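Local coordinates for protein N-methyltransferase (Streptoalloteichus sp. ATCC 53650, PDB 5BSZ) that probably transfers a methyl group from S-adenosylmethionine to a sugar amine, as a sugar N-methyltransferase linked to the trideoxysugar of kedarcidin, at residues Phe102-Phe108 with Ala133-Pro139; Ala48-Val54 with Phe69-Val75. Numbering follows the deposited sequence.

Contact 1: Phe102-Phe108 with Ala133-Pro139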
# COMPACT_ATOMS: atom_id res chain seq x y z
N PHE A 102 26.03 -16.66 -20.26
CA PHE A 102 27.09 -15.65 -20.17
C PHE A 102 28.38 -16.33 -20.71
O PHE A 102 28.48 -17.56 -20.80
CB PHE A 102 27.28 -15.13 -18.73
CG PHE A 102 27.83 -16.15 -17.77
CD1 PHE A 102 27.00 -17.02 -17.08
CD2 PHE A 102 29.20 -16.23 -17.54
CE1 PHE A 102 27.51 -17.99 -16.24
CE2 PHE A 102 29.72 -17.19 -16.69
CZ PHE A 102 28.87 -18.08 -16.03
N ASP A 103 29.35 -15.51 -21.05
CA ASP A 103 30.65 -16.00 -21.57
C ASP A 103 31.64 -14.87 -21.33
O ASP A 103 31.47 -13.76 -21.80
CB ASP A 103 30.51 -16.32 -23.06
CG ASP A 103 29.97 -17.71 -23.28
OD1 ASP A 103 30.69 -18.68 -22.93
OD2 ASP A 103 28.81 -17.84 -23.76
N LEU A 104 32.64 -15.18 -20.54
CA LEU A 104 33.61 -14.22 -20.07
C LEU A 104 34.92 -14.38 -20.90
O LEU A 104 35.82 -13.63 -20.66
CB LEU A 104 33.94 -14.56 -18.62
CG LEU A 104 32.75 -14.49 -17.65
CD1 LEU A 104 33.25 -14.58 -16.23
CD2 LEU A 104 31.96 -13.19 -17.80
N GLY A 105 35.04 -15.38 -21.78
CA GLY A 105 36.23 -15.54 -22.61
C GLY A 105 37.45 -16.05 -21.86
O GLY A 105 38.55 -15.82 -22.30
N ARG A 106 37.27 -16.70 -20.71
CA ARG A 106 38.33 -17.35 -19.93
C ARG A 106 37.72 -18.46 -19.10
O ARG A 106 36.48 -18.55 -18.95
CB ARG A 106 39.06 -16.38 -18.99
CG ARG A 106 38.11 -15.83 -17.89
CD ARG A 106 38.92 -15.22 -16.75
NE ARG A 106 39.72 -16.22 -16.07
CZ ARG A 106 40.52 -15.95 -15.06
NH1 ARG A 106 40.73 -14.69 -14.70
NH2 ARG A 106 41.21 -16.95 -14.53
N VAL A 107 38.61 -19.28 -18.55
CA VAL A 107 38.28 -20.28 -17.58
C VAL A 107 38.90 -19.95 -16.23
O VAL A 107 39.73 -19.05 -16.10
CB VAL A 107 38.61 -21.70 -18.08
CG1 VAL A 107 37.87 -21.94 -19.40
CG2 VAL A 107 40.12 -21.88 -18.26
N PHE A 108 38.47 -20.73 -15.25
CA PHE A 108 38.83 -20.57 -13.86
C PHE A 108 39.01 -21.98 -13.31
O PHE A 108 38.37 -22.89 -13.81
CB PHE A 108 37.70 -19.90 -13.07
CG PHE A 108 37.36 -18.52 -13.53
CD1 PHE A 108 36.51 -18.32 -14.58
CD2 PHE A 108 37.84 -17.42 -12.87
CE1 PHE A 108 36.16 -17.05 -15.00
CE2 PHE A 108 37.55 -16.15 -13.32
CZ PHE A 108 36.71 -15.94 -14.36
N ALA A 133 26.62 -23.13 -18.79
CA ALA A 133 27.35 -21.88 -18.93
C ALA A 133 28.45 -21.81 -17.89
O ALA A 133 29.51 -21.33 -18.22
CB ALA A 133 26.45 -20.66 -18.77
N MET A 134 28.17 -22.21 -16.63
CA MET A 134 29.19 -22.39 -15.61
C MET A 134 30.33 -23.35 -16.02
O MET A 134 31.50 -22.99 -15.88
CB MET A 134 28.63 -22.84 -14.25
CG MET A 134 27.73 -21.73 -13.65
SD MET A 134 26.82 -22.41 -12.25
CE MET A 134 25.66 -21.05 -12.13
N ALA A 135 29.98 -24.54 -16.50
CA ALA A 135 30.93 -25.58 -16.91
C ALA A 135 31.86 -25.15 -18.05
O ALA A 135 33.02 -25.58 -18.07
CB ALA A 135 30.17 -26.85 -17.31
N ARG A 136 31.41 -24.32 -18.99
CA ARG A 136 32.34 -23.86 -20.00
C ARG A 136 33.30 -22.79 -19.54
O ARG A 136 34.11 -22.31 -20.33
CB ARG A 136 31.64 -23.40 -21.26
CG ARG A 136 30.74 -22.22 -21.12
CD ARG A 136 29.78 -22.24 -22.31
NE ARG A 136 28.94 -21.05 -22.27
CZ ARG A 136 27.60 -21.02 -22.30
NH1 ARG A 136 26.86 -22.14 -22.42
NH2 ARG A 136 27.00 -19.84 -22.21
N HIS A 137 33.19 -22.37 -18.28
CA HIS A 137 34.23 -21.53 -17.72
C HIS A 137 35.21 -22.30 -16.89
O HIS A 137 35.90 -21.70 -16.05
CB HIS A 137 33.63 -20.41 -16.89
CG HIS A 137 32.91 -19.42 -17.73
ND1 HIS A 137 31.63 -19.64 -18.23
CD2 HIS A 137 33.33 -18.25 -18.25
CE1 HIS A 137 31.28 -18.61 -18.98
NE2 HIS A 137 32.30 -17.76 -19.02
N LEU A 138 35.24 -23.62 -17.10
CA LEU A 138 36.19 -24.48 -16.41
C LEU A 138 37.13 -25.18 -17.38
O LEU A 138 36.69 -25.58 -18.46
CB LEU A 138 35.47 -25.61 -15.67
CG LEU A 138 34.58 -25.19 -14.50
CD1 LEU A 138 33.78 -26.37 -13.99
CD2 LEU A 138 35.41 -24.60 -13.41
N PRO A 139 38.40 -25.40 -16.98
CA PRO A 139 39.22 -26.31 -17.78
C PRO A 139 38.91 -27.76 -17.42
O PRO A 139 38.13 -28.03 -16.51
CB PRO A 139 40.62 -25.98 -17.29
CG PRO A 139 40.40 -25.78 -15.84
CD PRO A 139 39.12 -24.94 -15.79
O HOH W 1 34.78 -19.81 -21.19

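Contact 2: Ala48-Val54 with Phe69-Val75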
# COMPACT_ATOMS: atom_id res chain seq x y z
N ALA A 48 44.33 -25.16 -7.02
CA ALA A 48 43.32 -24.21 -7.56
C ALA A 48 43.60 -22.79 -7.09
O ALA A 48 43.76 -22.54 -5.87
CB ALA A 48 41.92 -24.63 -7.09
N ARG A 49 43.62 -21.81 -8.00
CA ARG A 49 43.88 -20.42 -7.54
C ARG A 49 42.98 -19.35 -8.14
O ARG A 49 43.03 -18.19 -7.75
CB ARG A 49 45.34 -20.00 -7.77
CG ARG A 49 45.78 -19.93 -9.21
CD ARG A 49 47.23 -19.44 -9.44
NE ARG A 49 47.68 -18.23 -8.74
CZ ARG A 49 47.61 -16.96 -9.13
NH1 ARG A 49 48.14 -16.04 -8.32
NH2 ARG A 49 47.03 -16.53 -10.26
N SER A 50 42.17 -19.76 -9.12
CA SER A 50 41.22 -18.87 -9.75
C SER A 50 39.79 -19.39 -9.54
O SER A 50 39.55 -20.59 -9.54
CB SER A 50 41.48 -18.73 -11.24
OG SER A 50 41.31 -19.93 -11.93
N LEU A 51 38.89 -18.43 -9.34
CA LEU A 51 37.49 -18.76 -8.97
C LEU A 51 36.53 -17.71 -9.51
O LEU A 51 36.77 -16.48 -9.40
CB LEU A 51 37.35 -18.86 -7.46
CG LEU A 51 35.92 -19.22 -6.96
CD1 LEU A 51 35.99 -20.15 -5.78
CD2 LEU A 51 35.13 -17.99 -6.60
N LEU A 52 35.43 -18.19 -10.09
CA LEU A 52 34.30 -17.34 -10.45
C LEU A 52 33.03 -17.64 -9.62
O LEU A 52 32.64 -18.79 -9.50
CB LEU A 52 33.99 -17.55 -11.92
CG LEU A 52 32.69 -16.92 -12.41
CD1 LEU A 52 32.82 -15.42 -12.54
CD2 LEU A 52 32.13 -17.48 -13.69
N ASP A 53 32.49 -16.61 -8.96
CA ASP A 53 31.24 -16.71 -8.18
C ASP A 53 30.09 -16.08 -8.97
O ASP A 53 30.04 -14.86 -9.24
CB ASP A 53 31.41 -16.11 -6.79
CG ASP A 53 30.18 -16.28 -5.88
OD1 ASP A 53 29.42 -17.25 -6.12
OD2 ASP A 53 30.01 -15.45 -4.95
N VAL A 54 29.15 -16.94 -9.36
CA VAL A 54 28.03 -16.60 -10.24
C VAL A 54 26.79 -16.27 -9.40
O VAL A 54 26.38 -17.06 -8.55
CB VAL A 54 27.72 -17.75 -11.21
CG1 VAL A 54 26.53 -17.42 -12.08
CG2 VAL A 54 28.95 -18.08 -12.04
N PHE A 69 41.96 -17.75 -3.46
CA PHE A 69 41.77 -17.83 -4.90
C PHE A 69 42.00 -16.41 -5.42
O PHE A 69 41.05 -15.71 -5.76
CB PHE A 69 40.38 -18.35 -5.27
CG PHE A 69 40.12 -19.73 -4.73
CD1 PHE A 69 40.62 -20.85 -5.37
CD2 PHE A 69 39.37 -19.89 -3.58
CE1 PHE A 69 40.37 -22.11 -4.85
CE2 PHE A 69 39.11 -21.14 -3.05
CZ PHE A 69 39.61 -22.26 -3.68
N PRO A 70 43.26 -15.96 -5.40
CA PRO A 70 43.54 -14.54 -5.65
C PRO A 70 43.16 -14.07 -7.06
O PRO A 70 43.00 -12.89 -7.26
CB PRO A 70 45.06 -14.43 -5.38
CG PRO A 70 45.61 -15.83 -5.60
CD PRO A 70 44.49 -16.69 -5.03
N ASP A 71 42.96 -14.96 -8.02
CA ASP A 71 42.56 -14.54 -9.39
C ASP A 71 41.04 -14.87 -9.49
O ASP A 71 40.63 -15.96 -9.89
CB ASP A 71 43.42 -15.28 -10.42
CG ASP A 71 42.95 -15.16 -11.86
OD1 ASP A 71 42.26 -14.18 -12.22
OD2 ASP A 71 43.26 -16.09 -12.67
N ALA A 72 40.22 -13.90 -9.10
CA ALA A 72 38.78 -14.16 -8.88
C ALA A 72 37.92 -13.21 -9.71
O ALA A 72 38.39 -12.13 -10.15
CB ALA A 72 38.44 -13.99 -7.40
N ALA A 73 36.65 -13.59 -9.88
CA ALA A 73 35.68 -12.72 -10.54
C ALA A 73 34.28 -13.04 -10.05
O ALA A 73 34.03 -14.11 -9.47
CB ALA A 73 35.70 -12.85 -12.06
N GLY A 74 33.39 -12.09 -10.32
CA GLY A 74 31.95 -12.32 -10.05
C GLY A 74 31.09 -12.10 -11.27
O GLY A 74 31.50 -11.41 -12.23
N VAL A 75 29.87 -12.65 -11.24
CA VAL A 75 28.85 -12.36 -12.24
C VAL A 75 27.62 -11.97 -11.43
O VAL A 75 27.28 -12.65 -10.44
CB VAL A 75 28.55 -13.58 -13.11
CG1 VAL A 75 27.18 -13.51 -13.75
CG2 VAL A 75 29.61 -13.73 -14.19
O HOH W 2 45.22 -17.91 -12.20

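Contact 1: Phe102-Phe108 with Ala133-Pro139
The imidazole of His137 lies nearly parallel to the Phe102 ring (planes at 20°, centroids 4.5 Å apart), but the rings are slid apart, so the two barely overlap. Both ring nitrogens are engaged: His137 ND1 donates to Ala133 O (2.7 Å), and NE2, left as acceptor, takes the backbone N-H of Leu104 (Leu104 N to His137 NE2 3.0 Å, 154°). His137 O accepts a third bond, from Phe108 N (2.9 Å). His137, in the turn that follows helix 124-135, thus ties that turn to the loop at two points. Beside it, Arg136 NE forms a salt bridge with Asp103 OD1 (3.0 Å), while Arg136 NH2 donates to Phe102 O (3.1 Å) and also pairs with Asp101. A water links Arg106 O (3.1 Å) to Arg136 O (2.7 Å). The contact fastens the loop between strands 94-96 and 110-113 to the C-terminal end of helix 124-135, whose Met134 side chain touches Val111, Leu144 and Val54 on strands 110-113, 143-146 and 50-54.

Contact 2: Ala48-Val54 with Phe69-Val75
Phe69 opens segment 69-75 with one ring face turned to Leu51 CD1, 4.3 Å from the ring centroid and 19° off the ring normal, a CH-pi contact; Ala48 CB approaches Phe69 CE1 at 3.7 Å. Pro70 CG then covers one face of the Arg49 guanidinium, 3.7 Å from Arg49 NH1. At Asp71 the strand begins: Asp71 N donates to Arg49 O (3.2 Å) and Asp71 O accepts from Leu51 N (3.1 Å). Its carboxylate is salt-bridged to Arg106, and a water joins Asp71 OD2 (2.7 Å) to Arg49 NH2 (3.0 Å). Ala72, paired with Leu51, turns its methyl to the face of Leu51 and Asp53, where Leu62 of helix 60-65 packs. Ala73 binds at both ends, Ala73 N to Leu51 O (2.9 Å) and Ala73 O to Asp53 N (3.0 Å), and Ala73 CB meets Leu52 CD1 at 3.9 Å. Gly74, opposite Asp53, brings Gly74 CA to 3.3 Å from Asp53 O. Val75 N closes the pattern on Asp53 O (3.0 Å), and Val75 CG2 reaches Leu52 CD1 at 4.0 Å. Axes 4.7 Å apart at 10° confirm parallel pairing. With helix 60-65 connecting them and packing on the face of Leu51, Asp53 and Ala72, strands 50-54 and 71-76 form the beta-alpha-beta crossover characteristic of the Rossmann-like methyltransferase fold, whose strand ends border the S-adenosyl-L-homocysteine site.

Overall arrangement
Contact 2 closes along the chain before contact 1 opens, and their centres lie 11 Å apart. They meet directly: Arg106 NH2 makes a salt bridge to Asp71 OD2 (2.9 Å), Phe108 CD2 packs 3.6 Å from Leu51 C, and Met134 CE packs against Val54 CG1 at 3.7 Å. The loop and helix end of contact 1 therefore cover the sheet face bearing Ser50, Leu52 and Val54. Both contacts approach the bound S-adenosyl-L-homocysteine, with the side chain of Val75 about 5 Å and that of Phe102 about 7 Å from it at nearest atoms. The side chain of Met99, which binds S-adenosyl-L-homocysteine, is about 4 Å from those of both Val54 and Met134 (nearest atoms).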